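Local coordinates for protein beta-1,3-glucosyltransferase (Paecilomyces sp. J18, PDB 5JVV) that is a fungal beta-1,3-glucosyltransferase that folds largely as two curved beta-sheets with a few short helices, at residues 34-37 with 38-42. Residues are numbered along the deposited sequence; the frame is centred on the assembly and turned at random.
Sequences VSRE and VAEGE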
# COMPACT_ATOMS: atom_id res chain seq x y z
N VAL A 34 -2.94 3.89 -16.39
CA VAL A 34 -3.76 3.56 -17.56
C VAL A 34 -5.08 2.87 -17.20
O VAL A 34 -5.24 2.33 -16.10
CB VAL A 34 -3.00 2.71 -18.58
CG1 VAL A 34 -1.79 3.48 -19.10
CG2 VAL A 34 -2.58 1.37 -17.97
N SER A 35 -6.02 2.89 -18.14
CA SER A 35 -7.34 2.28 -17.94
C SER A 35 -7.22 0.77 -17.90
O SER A 35 -6.19 0.21 -18.29
CB SER A 35 -8.29 2.68 -19.06
OG SER A 35 -7.87 2.11 -20.29
N ARG A 36 -8.26 0.11 -17.41
CA ARG A 36 -8.25 -1.34 -17.33
C ARG A 36 -8.06 -2.04 -18.68
O ARG A 36 -7.26 -2.97 -18.78
CB ARG A 36 -9.51 -1.86 -16.63
CG ARG A 36 -9.61 -3.38 -16.58
CD ARG A 36 -10.74 -3.82 -15.68
NE ARG A 36 -10.99 -5.26 -15.79
CZ ARG A 36 -12.00 -5.88 -15.19
NH1 ARG A 36 -12.16 -7.19 -15.35
NH2 ARG A 36 -12.86 -5.19 -14.45
N GLU A 37 -8.77 -1.60 -19.72
CA GLU A 37 -8.62 -2.26 -21.02
C GLU A 37 -7.21 -2.09 -21.60
O GLU A 37 -6.69 -3.00 -22.24
CB GLU A 37 -9.71 -1.82 -22.01
CG GLU A 37 -9.59 -0.39 -22.50
CD GLU A 37 -10.23 0.63 -21.56
OE1 GLU A 37 -10.84 0.25 -20.53
OE2 GLU A 37 -10.11 1.84 -21.87
N VAL A 38 -6.58 -0.94 -21.35
CA VAL A 38 -5.21 -0.74 -21.79
C VAL A 38 -4.29 -1.66 -21.01
O VAL A 38 -3.42 -2.32 -21.58
CB VAL A 38 -4.75 0.72 -21.64
CG1 VAL A 38 -3.25 0.82 -21.80
CG2 VAL A 38 -5.44 1.59 -22.68
N ALA A 39 -4.50 -1.74 -19.70
CA ALA A 39 -3.65 -2.54 -18.83
C ALA A 39 -3.75 -4.02 -19.18
O ALA A 39 -2.73 -4.73 -19.22
CB ALA A 39 -4.05 -2.33 -17.38
N GLU A 40 -4.96 -4.49 -19.46
CA GLU A 40 -5.15 -5.88 -19.83
C GLU A 40 -4.49 -6.19 -21.17
O GLU A 40 -3.90 -7.25 -21.35
CB GLU A 40 -6.63 -6.25 -19.83
CG GLU A 40 -7.21 -6.36 -18.41
CD GLU A 40 -8.72 -6.47 -18.38
OE1 GLU A 40 -9.36 -6.19 -19.42
OE2 GLU A 40 -9.26 -6.82 -17.31
N GLY A 41 -4.56 -5.24 -22.09
CA GLY A 41 -3.98 -5.44 -23.41
C GLY A 41 -2.46 -5.50 -23.40
O GLY A 41 -1.85 -6.16 -24.24
N GLU A 42 -1.85 -4.82 -22.44
CA GLU A 42 -0.40 -4.71 -22.38
C GLU A 42 0.17 -5.62 -21.30
O GLU A 42 1.37 -5.58 -20.98
CB GLU A 42 0.02 -3.25 -22.19
CG GLU A 42 -0.46 -2.38 -23.34
CD GLU A 42 -0.01 -0.94 -23.28
OE1 GLU A 42 -0.51 -0.15 -24.10
OE2 GLU A 42 0.85 -0.61 -22.43
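The V38 side chain meets V34 and S35. Its CG1 packs on V34 CB at 3.7 Å, the two side chains crossing at about a right angle. Its CG2 lies beside the S35 hydroxyl. S35 is the N-cap of helix 36-41, and its OG accepts a weak bond from V38 N at 3.5 Å. That hydroxyl sits between its own backbone N and carbonyl carbon (chi1 67°), which brings it to V38 N in the first turn. It also donates to E37 OE2 at 2.8 Å, reaching the carboxylate oxygen from above the carboxylate plane.

A39 is buried. Its N bonds to S35 O at 2.9 Å, the first i to i+4 bond of the helix. Its CB lies 4.0 Å from V34 CG2 and also rests on V45 and V73, so this face of the helix is set against strands 45-47 and 70-77.

E40 N continues the pattern by bonding to R36 O. One turn apart, the R36 and E40 side chains form a salt bridge, with NE 2.8 Å from OE2. The N-H points almost straight at the oxygen (178°). The acceptor lies in the guanidinium plane, but the two flat groups are nearly perpendicular, at 88°. R36 NH2 makes a second salt bridge with D16.

G41 N bonds to E37 O at 3.1 Å, the donor lying above the carbonyl plane. R36 is shared between two carboxylates, E40 through NE and D16 through NH2, which probably steadies its positive charge and ties the helix to helix 11-16, while the S35 hydroxyl offers V38 N a weak capping bond and is itself tied to E37.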